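Local structure of multiple PDZ domain protein (Mus musculus, 4XH7) at residues D74-N80 / V103-R109; G41-S45 / S57-P63; E11-L15 / I28-H32. The protein probably binds the C-terminal tails of partner proteins through its fourth PDZ domain, as a multi-domain scaffold in signalling and complex assembly. All blocks are in the same frame, centred on the assembly; numbering follows the deposited sequence.

Contact 1 (D74-N80 / V103-R109); sequences DELLEVN and VTMVCCR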
ATOM      1  N   ASP A  74       1.083   0.551  -9.005  1.00 17.86           N
ATOM      2  CA  ASP A  74       0.325  -0.236  -8.006  1.00 17.28           C
ATOM      3  C   ASP A  74      -0.811   0.591  -7.401  1.00 18.02           C
ATOM      4  O   ASP A  74      -0.654   1.793  -7.148  1.00 20.84           O
ATOM      5  CB  ASP A  74       1.243  -0.727  -6.886  1.00 19.10           C
ATOM      6  CG  ASP A  74       2.173  -1.850  -7.333  1.00 26.01           C
ATOM      7  OD1 ASP A  74       2.016  -2.383  -8.459  1.00 24.33           O
ATOM      8  OD2 ASP A  74       3.080  -2.206  -6.546  1.00 25.95           O
ATOM      9  N   GLU A  75      -1.938  -0.068  -7.133  1.00 16.58           N
ATOM     10  CA  GLU A  75      -3.080   0.602  -6.529  1.00 16.74           C
ATOM     11  C   GLU A  75      -3.031   0.462  -5.021  1.00 18.25           C
ATOM     12  O   GLU A  75      -2.838  -0.630  -4.502  1.00 20.21           O
ATOM     13  CB  GLU A  75      -4.387   0.023  -7.067  1.00 17.54           C
ATOM     14  CG  GLU A  75      -5.581   0.735  -6.427  1.00 18.33           C
ATOM     15  CD  GLU A  75      -6.922   0.413  -7.055  1.00 24.43           C
ATOM     16  OE1 GLU A  75      -7.915   1.044  -6.602  1.00 23.03           O
ATOM     17  OE2 GLU A  75      -7.032  -0.479  -7.951  1.00 25.59           O
ATOM     18  N   LEU A  76      -3.275   1.561  -4.298  1.00 17.52           N
ATOM     19  CA  LEU A  76      -3.285   1.530  -2.832  1.00 20.34           C
ATOM     20  C   LEU A  76      -4.598   0.960  -2.303  1.00 19.51           C
ATOM     21  O   LEU A  76      -5.652   1.430  -2.696  1.00 20.72           O
ATOM     22  CB  LEU A  76      -3.120   2.934  -2.274  1.00 16.56           C
ATOM     23  CG  LEU A  76      -1.818   3.614  -2.672  1.00 25.68           C
ATOM     24  CD1 LEU A  76      -1.851   5.015  -2.045  1.00 29.71           C
ATOM     25  CD2 LEU A  76      -0.633   2.874  -2.151  1.00 32.25           C
ATOM     26  N   LEU A  77      -4.529  -0.030  -1.409  1.00 17.32           N
ATOM     27  CA  LEU A  77      -5.753  -0.624  -0.842  1.00 16.68           C
ATOM     28  C   LEU A  77      -5.988  -0.367   0.650  1.00 17.09           C
ATOM     29  O   LEU A  77      -7.113  -0.057   1.053  1.00 19.15           O
ATOM     30  CB  LEU A  77      -5.785  -2.142  -1.074  1.00 18.50           C
ATOM     31  CG  LEU A  77      -5.725  -2.541  -2.547  1.00 18.10           C
ATOM     32  CD1 LEU A  77      -5.612  -4.061  -2.636  1.00 18.99           C
ATOM     33  CD2 LEU A  77      -6.931  -2.003  -3.332  1.00 18.87           C
ATOM     34  N   GLU A  78      -4.940  -0.483   1.459  1.00 19.23           N
ATOM     35  CA  GLU A  78      -5.064  -0.451   2.909  1.00 20.84           C
ATOM     36  C   GLU A  78      -3.716  -0.047   3.517  1.00 21.80           C
ATOM     37  O   GLU A  78      -2.646  -0.415   2.993  1.00 22.04           O
ATOM     38  CB  GLU A  78      -5.494  -1.822   3.434  1.00 23.63           C
ATOM     39  CG  GLU A  78      -5.684  -1.875   4.934  1.00 29.95           C
ATOM     40  CD  GLU A  78      -5.976  -3.296   5.428  1.00 30.45           C
ATOM     41  OE1 GLU A  78      -5.159  -3.814   6.219  1.00 38.62           O
ATOM     42  OE2 GLU A  78      -7.032  -3.848   5.056  1.00 33.62           O
ATOM     43  N   VAL A  79      -3.731   0.728   4.606  1.00 18.78           N
ATOM     44  CA  VAL A  79      -2.440   0.990   5.297  1.00 18.88           C
ATOM     45  C   VAL A  79      -2.711   0.840   6.784  1.00 24.33           C
ATOM     46  O   VAL A  79      -3.674   1.443   7.279  1.00 22.46           O
ATOM     47  CB  VAL A  79      -1.851   2.406   5.035  1.00 21.52           C
ATOM     48  CG1 VAL A  79      -1.219   2.496   3.657  1.00 27.92           C
ATOM     49  CG2 VAL A  79      -2.901   3.507   5.187  1.00 20.28           C
ATOM     50  N   ASN A  80      -1.898   0.049   7.485  1.00 23.35           N
ATOM     51  CA  ASN A  80      -2.109  -0.186   8.925  1.00 24.39           C
ATOM     52  C   ASN A  80      -3.581  -0.445   9.301  1.00 27.05           C
ATOM     53  O   ASN A  80      -4.109   0.125  10.280  1.00 26.70           O
ATOM     54  CB  ASN A  80      -1.566   0.994   9.722  1.00 25.90           C
ATOM     55  CG  ASN A  80      -0.065   0.978   9.771  1.00 28.85           C
ATOM     56  OD1 ASN A  80       0.562   0.103   9.159  1.00 29.28           O
ATOM     57  ND2 ASN A  80       0.530   1.914  10.504  1.00 24.43           N
ATOM     58  N   VAL A 103       4.800   0.993   8.867  1.00 23.81           N
ATOM     59  CA  VAL A 103       3.588   0.954   8.062  1.00 24.46           C
ATOM     60  C   VAL A 103       3.464  -0.378   7.345  1.00 24.74           C
ATOM     61  O   VAL A 103       4.423  -0.849   6.737  1.00 27.57           O
ATOM     62  CB  VAL A 103       3.581   2.078   7.004  1.00 27.11           C
ATOM     63  CG1 VAL A 103       2.281   2.031   6.196  1.00 31.24           C
ATOM     64  CG2 VAL A 103       3.742   3.432   7.700  1.00 26.41           C
ATOM     65  N   THR A 104       2.301  -0.989   7.421  1.00 23.02           N
ATOM     66  CA  THR A 104       2.021  -2.153   6.600  1.00 22.63           C
ATOM     67  C   THR A 104       1.093  -1.716   5.484  1.00 24.21           C
ATOM     68  O   THR A 104      -0.023  -1.306   5.763  1.00 24.45           O
ATOM     69  CB  THR A 104       1.356  -3.262   7.435  1.00 27.75           C
ATOM     70  OG1 THR A 104       2.295  -3.671   8.445  1.00 29.92           O
ATOM     71  CG2 THR A 104       0.992  -4.479   6.543  1.00 25.69           C
ATOM     72  N   MET A 105       1.553  -1.811   4.238  1.00 21.71           N
ATOM     73  CA  MET A 105       0.796  -1.302   3.098  1.00 20.75           C
ATOM     74  C   MET A 105       0.280  -2.477   2.353  1.00 19.68           C
ATOM     75  O   MET A 105       1.045  -3.414   2.105  1.00 24.47           O
ATOM     76  CB  MET A 105       1.689  -0.467   2.172  1.00 20.30           C
ATOM     77  CG  MET A 105       2.282   0.737   2.855  1.00 27.16           C
ATOM     78  SD  MET A 105       3.234   1.745   1.681  1.00 29.51           S
ATOM     79  CE  MET A 105       1.938   2.150   0.493  1.00 24.13           C
ATOM     80  N   VAL A 106      -0.992  -2.450   1.948  1.00 16.74           N
ATOM     81  CA  VAL A 106      -1.495  -3.462   1.035  1.00 17.86           C
ATOM     82  C   VAL A 106      -1.827  -2.769  -0.264  1.00 21.79           C
ATOM     83  O   VAL A 106      -2.562  -1.770  -0.255  1.00 21.50           O
ATOM     84  CB  VAL A 106      -2.782  -4.163   1.554  1.00 22.19           C
ATOM     85  CG1 VAL A 106      -3.275  -5.269   0.543  1.00 21.56           C
ATOM     86  CG2 VAL A 106      -2.569  -4.721   2.972  1.00 22.76           C
ATOM     87  N   CYS A 107      -1.299  -3.296  -1.366  1.00 19.05           N
ATOM     88  CA  CYS A 107      -1.569  -2.746  -2.707  1.00 19.45           C
ATOM     89  C   CYS A 107      -1.938  -3.841  -3.668  1.00 17.88           C
ATOM     90  O   CYS A 107      -1.863  -5.029  -3.331  1.00 18.53           O
ATOM     91  CB  CYS A 107      -0.340  -2.033  -3.284  1.00 17.08           C
ATOM     92  SG  CYS A 107       0.225  -0.608  -2.295  1.00 23.75           S
ATOM     93  N   CYS A 108      -2.329  -3.473  -4.887  1.00 17.80           N
ATOM     94  CA  CYS A 108      -2.519  -4.518  -5.913  1.00 16.50           C
ATOM     95  C   CYS A 108      -2.139  -4.040  -7.286  1.00 19.13           C
ATOM     96  O   CYS A 108      -1.904  -2.836  -7.518  1.00 19.40           O
ATOM     97  CB  CYS A 108      -3.971  -5.020  -5.932  1.00 18.34           C
ATOM     98  SG  CYS A 108      -5.173  -3.745  -6.367  1.00 20.88           S
ATOM     99  N   ARG A 109      -1.966  -4.993  -8.194  1.00 17.16           N
ATOM    100  CA  ARG A 109      -1.719  -4.636  -9.606  1.00 20.96           C
ATOM    101  C   ARG A 109      -2.545  -5.606 -10.461  1.00 21.49           C
ATOM    102  O   ARG A 109      -2.805  -6.713 -10.038  1.00 19.76           O
ATOM    103  CB  ARG A 109      -0.213  -4.674  -9.963  1.00 20.60           C
ATOM    104  CG  ARG A 109       0.488  -6.027  -9.706  1.00 24.69           C
ATOM    105  CD  ARG A 109       2.032  -5.881  -9.936  1.00 21.94           C
ATOM    106  NE  ARG A 109       2.646  -5.126  -8.860  1.00 22.79           N
ATOM    107  CZ  ARG A 109       3.473  -5.611  -7.943  1.00 25.18           C
ATOM    108  NH1 ARG A 109       3.941  -4.797  -7.006  1.00 21.88           N
ATOM    109  NH2 ARG A 109       3.850  -6.887  -7.974  1.00 26.62           N
TER
HETATM  110  O   HOH W   1      -2.598  -2.961   6.680  1.00 32.14           O
HETATM  111  O   HOH W   2       2.371  -1.549  10.873  1.00 50.34           O
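Asp74, just ahead of strand 75-79, and Arg109, near the end of strand 102-110, meet in a side-on salt bridge, an example of two flat charged groups paired edge to edge. Arg109 NE meets Asp74 OD1 at 2.8 Å and Arg109 NH1 meets Asp74 OD2 at the same distance, each on the syn side of its oxygen. Both oxygens lie close to the guanidinium plane, although the carboxylate is turned 29° from it. The Arg109 chain bends at chi3 (73°), which folds the guanidinium back alongside Asp74. Each partner is fixed a second time, Asp74 OD2 by Phe71 N and Arg109 NH1 by Lys69 O.

Backbone hydrogen bonds carry the middle of the pair. Leu77 N and Glu78 N both donate to Val106 O, at 2.9 and 3.2 Å, so one carbonyl serves two successive amides and the register slips by one residue. At the far end the side chain of Asn80 replaces a main-chain carbonyl: OD1 accepts from Thr104 N at 2.7 Å with a nearly straight bond (172°), while ND2 holds Asp102 O.

Apolar contacts divide between the two faces. With Leu76, Val79, Met105 and Cys107 on one of them, Leu76 CD2 lies 3.6 Å from Cys107 SG and also meets Met105 CE. On the other, Leu77 CD1 reaches Cys108 SG at 3.8 Å, and Glu78 CB packs on Val106. The Glu78 carboxylate is steadied by Trp18 and Lys17 through OE2, and a water donates to OE1 and to Thr104 O, whereas Glu75 turns its OE1 to His52.

The whole is an antiparallel pair interrupted by a classic beta bulge, set in the central sheet of the PDZ fold.

Contact 2 (G41-S45 / S57-P63); sequences GLGIS and SVLPEGP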
ATOM      1  N   GLY A  41       7.910  11.322   4.918  1.00 33.92           N
ATOM      2  CA  GLY A  41       6.875  10.597   4.223  1.00 32.03           C
ATOM      3  C   GLY A  41       7.319   9.232   3.727  1.00 28.66           C
ATOM      4  O   GLY A  41       8.304   8.666   4.165  1.00 30.26           O
ATOM      5  N   LEU A  42       6.554   8.722   2.782  1.00 25.28           N
ATOM      6  CA  LEU A  42       6.770   7.389   2.250  1.00 21.33           C
ATOM      7  C   LEU A  42       7.693   7.296   1.044  1.00 24.73           C
ATOM      8  O   LEU A  42       8.046   6.181   0.637  1.00 22.57           O
ATOM      9  CB  LEU A  42       5.409   6.794   1.851  1.00 22.36           C
ATOM     10  CG  LEU A  42       4.426   6.622   3.014  1.00 27.91           C
ATOM     11  CD1 LEU A  42       2.986   6.316   2.496  1.00 24.86           C
ATOM     12  CD2 LEU A  42       4.910   5.511   3.947  1.00 26.97           C
ATOM     13  N   GLY A  43       8.060   8.419   0.432  1.00 23.88           N
ATOM     14  CA  GLY A  43       8.877   8.329  -0.770  1.00 23.17           C
ATOM     15  C   GLY A  43       8.158   7.906  -2.045  1.00 22.34           C
ATOM     16  O   GLY A  43       8.765   7.261  -2.917  1.00 21.52           O
ATOM     17  N   ILE A  44       6.871   8.252  -2.164  1.00 22.27           N
ATOM     18  CA  ILE A  44       6.102   7.941  -3.375  1.00 19.61           C
ATOM     19  C   ILE A  44       5.341   9.183  -3.838  1.00 24.01           C
ATOM     20  O   ILE A  44       5.009  10.050  -3.027  1.00 28.10           O
ATOM     21  CB  ILE A  44       5.075   6.833  -3.161  1.00 18.91           C
ATOM     22  CG1 ILE A  44       4.121   7.197  -2.007  1.00 20.18           C
ATOM     23  CG2 ILE A  44       5.800   5.501  -2.911  1.00 25.11           C
ATOM     24  CD1 ILE A  44       3.038   6.124  -1.790  1.00 24.85           C
ATOM     25  N   SER A  45       5.087   9.282  -5.137  1.00 22.88           N
ATOM     26  CA  SER A  45       4.085  10.248  -5.584  1.00 22.50           C
ATOM     27  C   SER A  45       2.863   9.474  -5.981  1.00 21.24           C
ATOM     28  O   SER A  45       2.955   8.290  -6.348  1.00 22.96           O
ATOM     29  CB  SER A  45       4.568  11.085  -6.752  1.00 26.19           C
ATOM     30  OG  SER A  45       4.866  10.282  -7.861  1.00 27.24           O
ATOM     31  N   SER A  57       5.108   7.227  -8.792  1.00 22.76           N
ATOM     32  CA  SER A  57       6.547   6.957  -8.836  1.00 26.74           C
ATOM     33  C   SER A  57       7.027   6.503  -7.464  1.00 21.87           C
ATOM     34  O   SER A  57       6.459   6.893  -6.431  1.00 22.01           O
ATOM     35  CB  SER A  57       7.321   8.207  -9.300  1.00 28.92           C
ATOM     36  OG  SER A  57       7.302   9.223  -8.305  1.00 37.22           O
ATOM     37  N   VAL A  58       8.025   5.624  -7.465  1.00 22.15           N
ATOM     38  CA  VAL A  58       8.694   5.190  -6.236  1.00 19.02           C
ATOM     39  C   VAL A  58      10.127   5.714  -6.282  1.00 21.76           C
ATOM     40  O   VAL A  58      10.865   5.345  -7.201  1.00 23.36           O
ATOM     41  CB  VAL A  58       8.746   3.677  -6.146  1.00 20.09           C
ATOM     42  CG1 VAL A  58       9.510   3.232  -4.950  1.00 22.93           C
ATOM     43  CG2 VAL A  58       7.311   3.098  -6.040  1.00 18.89           C
ATOM     44  N   LEU A  59      10.520   6.514  -5.303  1.00 19.68           N
ATOM     45  CA  LEU A  59      11.934   6.950  -5.230  1.00 19.98           C
ATOM     46  C   LEU A  59      12.774   5.795  -4.693  1.00 21.01           C
ATOM     47  O   LEU A  59      12.487   5.291  -3.606  1.00 22.77           O
ATOM     48  CB  LEU A  59      12.064   8.186  -4.333  1.00 19.57           C
ATOM     49  CG  LEU A  59      11.232   9.375  -4.794  1.00 30.14           C
ATOM     50  CD1 LEU A  59      11.373  10.503  -3.804  1.00 34.71           C
ATOM     51  CD2 LEU A  59      11.705   9.850  -6.126  1.00 30.28           C
ATOM     52  N   PRO A  60      13.832   5.382  -5.435  1.00 22.31           N
ATOM     53  CA  PRO A  60      14.653   4.277  -4.927  1.00 23.19           C
ATOM     54  C   PRO A  60      15.194   4.553  -3.523  1.00 28.40           C
ATOM     55  O   PRO A  60      15.311   3.627  -2.697  1.00 24.83           O
ATOM     56  CB  PRO A  60      15.799   4.212  -5.941  1.00 19.72           C
ATOM     57  CG  PRO A  60      15.202   4.676  -7.202  1.00 25.61           C
ATOM     58  CD  PRO A  60      14.233   5.779  -6.796  1.00 21.15           C
ATOM     59  N   GLU A  61      15.510   5.824  -3.255  1.00 21.65           N
ATOM     60  CA  GLU A  61      16.096   6.223  -1.986  1.00 26.24           C
ATOM     61  C   GLU A  61      15.134   6.383  -0.806  1.00 25.61           C
ATOM     62  O   GLU A  61      15.576   6.607   0.337  1.00 24.02           O
ATOM     63  CB  GLU A  61      16.858   7.547  -2.192  1.00 23.26           C
ATOM     64  CG  GLU A  61      15.971   8.716  -2.665  1.00 23.25           C
ATOM     65  CD  GLU A  61      15.953   8.880  -4.202  1.00 24.84           C
ATOM     66  OE1 GLU A  61      16.091   7.887  -4.961  1.00 24.27           O
ATOM     67  OE2 GLU A  61      15.799  10.033  -4.650  1.00 24.95           O
ATOM     68  N   GLY A  62      13.828   6.248  -1.035  1.00 20.56           N
ATOM     69  CA  GLY A  62      12.882   6.479   0.040  1.00 20.63           C
ATOM     70  C   GLY A  62      12.375   5.212   0.729  1.00 22.59           C
ATOM     71  O   GLY A  62      12.745   4.106   0.359  1.00 23.16           O
ATOM     72  N   PRO A  63      11.494   5.374   1.717  1.00 22.01           N
ATOM     73  CA  PRO A  63      11.041   4.215   2.501  1.00 22.60           C
ATOM     74  C   PRO A  63      10.398   3.116   1.652  1.00 21.12           C
ATOM     75  O   PRO A  63      10.727   1.942   1.823  1.00 20.94           O
ATOM     76  CB  PRO A  63      10.011   4.825   3.456  1.00 23.38           C
ATOM     77  CG  PRO A  63      10.564   6.250   3.670  1.00 24.61           C
ATOM     78  CD  PRO A  63      11.117   6.657   2.336  1.00 23.89           C
TER
HETATM   79  O   HOH W   3      10.582   5.381  -1.803  1.00 23.95           O
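Ser45 OG and Ser57 OG meet at 2.7 Å in a hydrogen bond that either hydroxyl could donate. In both residues OG sits between the backbone N and the carbonyl carbon (chi1 61° and 70°), which turns the two hydroxyls to each other on the same face of the hairpin. In the backbone, Ser45 N donates to Ser57 O at 3.0 Å; the return bond from Ser57 N is weak. On the other face Ile44 CG2 touches Val58 CG2 at 4.2 Å.

Where the strands end, Gly43 O continues the pairing, accepting a nearly straight bond from Leu59 N (3.1 Å). A water donates to the same oxygen and to Leu59 O, linking the two chains where they part. Farther out, the Pro63 ring lies against the loop backbone, with CG 3.3 Å from Gly41 O.

A type I turn from Leu59 to Gly62 brings Pro63 there, and Gly62 is the N-cap of helix 63-67, whose Val64 touches Leu42, Ile44 and Val58. Gly41-Leu42-Gly43-Ile44 matches the GLGF-type signature of PDZ domains, the loop that in relatives receives a ligand's terminal carboxylate.

Contact 3 (E11-L15 / I28-H32); sequences EAALL and IVVAH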
ATOM      1  N   GLU A  11       0.304 -11.938   7.729  1.00 33.93           N
ATOM      2  CA  GLU A  11       0.455 -11.432   6.366  1.00 29.34           C
ATOM      3  C   GLU A  11      -0.411 -12.250   5.405  1.00 32.46           C
ATOM      4  O   GLU A  11      -1.044 -11.708   4.510  1.00 28.65           O
ATOM      5  CB  GLU A  11       1.907 -11.459   5.924  1.00 29.46           C
ATOM      6  CG  GLU A  11       2.111 -11.002   4.491  1.00 33.04           C
ATOM      7  CD  GLU A  11       3.565 -10.640   4.218  1.00 54.05           C
ATOM      8  OE1 GLU A  11       4.310 -10.435   5.201  1.00 53.51           O
ATOM      9  OE2 GLU A  11       3.965 -10.564   3.030  1.00 50.71           O
ATOM     10  N   ALA A  12      -0.443 -13.567   5.587  1.00 27.17           N
ATOM     11  CA  ALA A  12      -1.303 -14.390   4.753  1.00 28.14           C
ATOM     12  C   ALA A  12      -2.775 -14.038   4.862  1.00 30.88           C
ATOM     13  O   ALA A  12      -3.493 -14.104   3.878  1.00 30.16           O
ATOM     14  CB  ALA A  12      -1.124 -15.856   5.085  1.00 34.51           C
ATOM     15  N   ALA A  13      -3.234 -13.696   6.061  1.00 27.52           N
ATOM     16  CA  ALA A  13      -4.623 -13.330   6.264  1.00 35.34           C
ATOM     17  C   ALA A  13      -4.939 -12.018   5.541  1.00 29.08           C
ATOM     18  O   ALA A  13      -6.002 -11.893   4.940  1.00 30.70           O
ATOM     19  CB  ALA A  13      -4.920 -13.218   7.745  1.00 39.62           C
ATOM     20  N   LEU A  14      -4.007 -11.069   5.582  1.00 29.64           N
ATOM     21  CA  LEU A  14      -4.151  -9.805   4.854  1.00 24.84           C
ATOM     22  C   LEU A  14      -4.270 -10.034   3.352  1.00 25.47           C
ATOM     23  O   LEU A  14      -5.171  -9.485   2.703  1.00 27.19           O
ATOM     24  CB  LEU A  14      -2.975  -8.877   5.135  1.00 27.80           C
ATOM     25  CG  LEU A  14      -3.175  -7.703   6.061  1.00 36.85           C
ATOM     26  CD1 LEU A  14      -1.974  -6.798   5.879  1.00 39.63           C
ATOM     27  CD2 LEU A  14      -4.494  -6.989   5.774  1.00 34.59           C
ATOM     28  N   LEU A  15      -3.345 -10.816   2.789  1.00 27.37           N
ATOM     29  CA  LEU A  15      -3.432 -11.224   1.396  1.00 25.66           C
ATOM     30  C   LEU A  15      -4.794 -11.845   1.087  1.00 25.67           C
ATOM     31  O   LEU A  15      -5.443 -11.537   0.080  1.00 25.66           O
ATOM     32  CB  LEU A  15      -2.335 -12.237   1.076  1.00 25.11           C
ATOM     33  CG  LEU A  15      -0.960 -11.615   1.145  1.00 25.29           C
ATOM     34  CD1 LEU A  15       0.119 -12.704   1.142  1.00 29.05           C
ATOM     35  CD2 LEU A  15      -0.794 -10.661  -0.048  1.00 26.85           C
ATOM     36  N   ILE A  28      -2.251  -9.287  -5.213  1.00 21.79           N
ATOM     37  CA  ILE A  28      -2.158  -8.493  -3.978  1.00 20.76           C
ATOM     38  C   ILE A  28      -0.737  -8.531  -3.450  1.00 21.85           C
ATOM     39  O   ILE A  28      -0.086  -9.577  -3.531  1.00 21.96           O
ATOM     40  CB  ILE A  28      -3.109  -9.035  -2.869  1.00 18.26           C
ATOM     41  CG1 ILE A  28      -4.517  -9.296  -3.428  1.00 18.62           C
ATOM     42  CG2 ILE A  28      -3.129  -8.084  -1.641  1.00 18.55           C
ATOM     43  CD1 ILE A  28      -5.205  -8.013  -4.030  1.00 18.99           C
ATOM     44  N   VAL A  29      -0.249  -7.394  -2.934  1.00 18.82           N
ATOM     45  CA  VAL A  29       1.093  -7.285  -2.417  1.00 22.04           C
ATOM     46  C   VAL A  29       1.037  -6.648  -1.048  1.00 25.13           C
ATOM     47  O   VAL A  29       0.328  -5.662  -0.852  1.00 22.78           O
ATOM     48  CB  VAL A  29       1.974  -6.422  -3.339  1.00 22.54           C
ATOM     49  CG1 VAL A  29       3.376  -6.333  -2.766  1.00 27.84           C
ATOM     50  CG2 VAL A  29       1.958  -7.003  -4.757  1.00 29.96           C
ATOM     51  N   VAL A  30       1.766  -7.214  -0.090  1.00 19.91           N
ATOM     52  CA  VAL A  30       1.917  -6.572   1.219  1.00 21.60           C
ATOM     53  C   VAL A  30       3.337  -6.050   1.376  1.00 24.90           C
ATOM     54  O   VAL A  30       4.302  -6.787   1.141  1.00 25.32           O
ATOM     55  CB  VAL A  30       1.564  -7.551   2.367  1.00 24.25           C
ATOM     56  CG1 VAL A  30       1.831  -6.925   3.744  1.00 26.51           C
ATOM     57  CG2 VAL A  30       0.094  -7.895   2.279  1.00 23.13           C
ATOM     58  N   ALA A  31       3.483  -4.778   1.757  1.00 21.76           N
ATOM     59  CA  ALA A  31       4.827  -4.222   1.969  1.00 21.78           C
ATOM     60  C   ALA A  31       4.964  -3.726   3.394  1.00 24.67           C
ATOM     61  O   ALA A  31       4.088  -3.040   3.893  1.00 26.49           O
ATOM     62  CB  ALA A  31       5.105  -3.090   0.996  1.00 24.22           C
ATOM     63  N   HIS A  32       6.075  -4.069   4.044  1.00 24.98           N
ATOM     64  CA  HIS A  32       6.355  -3.512   5.363  1.00 27.23           C
ATOM     65  C   HIS A  32       7.364  -2.401   5.181  1.00 24.90           C
ATOM     66  O   HIS A  32       8.494  -2.620   4.692  1.00 27.62           O
ATOM     67  CB  HIS A  32       6.859  -4.603   6.307  1.00 26.59           C
ATOM     68  CG  HIS A  32       5.864  -5.693   6.506  1.00 30.69           C
ATOM     69  ND1 HIS A  32       5.933  -6.891   5.830  1.00 41.06           N
ATOM     70  CD2 HIS A  32       4.745  -5.750   7.264  1.00 41.24           C
ATOM     71  CE1 HIS A  32       4.906  -7.649   6.176  1.00 37.54           C
ATOM     72  NE2 HIS A  32       4.165  -6.977   7.040  1.00 39.43           N
TER
HETATM   73  O   HOH W   4       6.165  -8.370   2.608  1.00 45.09           O
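The carboxylate of Glu11 and the imidazole of His32 meet at an edge: Glu11 OE1 lies in the ring plane, 3.0 Å from His32 CE1, and so approaches a C-H rather than either ring nitrogen. The two planes are turned 59° from each other, so the groups neither stack nor lie flat together. Farther round the ring, CD2 packs against Thr104 of the adjacent strand. The arrangement belongs to a helix packed on a beta-sheet: helix 5-22 lies over strand 26-34, an outermost strand of the antiparallel sheet of the PDZ fold, with the two short segments running at 141°.

Beside this polar edge the contact is aliphatic, a worked example of one branch of a leucine resting on two alternate residues of a strand. CD2 of Leu15 comes within 3.8 Å of Ile28 CG2 and 3.7 Å of Val30 CG2, touching two side chains that project from the same side of the strand. Leu14 adds a more distant approach to Val30, CD1 to CG2 at 4.3 Å, and also leans on Val106 in the neighbouring strand. Ile28 is further covered by Trp18, Gln19 and Met22, later residues of the same helix.

Glu11 takes part in both zones. With CG anti to the backbone N (chi1 177°) and the chain extended beyond it, the side chain passes alongside Val30, the two pointing opposite ways, and CG packs near Val30 CB before the carboxylate reaches the histidine. Its other oxygen is tied to the strand through solvent: one water donates to Glu11 OE2 at 3.1 Å and to Val30 O at 2.9 Å.

Contact 1 is the buried core of the three, close to the centre of the chain, whereas contacts 2 and 3 are partly buried and lie on opposite sides of that centre. Contacts 1 and 3 share a sheet: strand 26-34 pairs with strand 102-110 through Ala31 with Met105 and Val29 with Cys107, and Leu14 of the helix reaches Glu78. Contact 2 belongs to the separate hairpin of strands 44-49 and 52-58 and touches neither. Their chemistry follows their place: main-chain bonds within the sheet, with a salt bridge at the end of the strand pair; hydroxyl and backbone bonds at the loop; and aliphatic packing where the helix covers the edge strand, its polar link running through water.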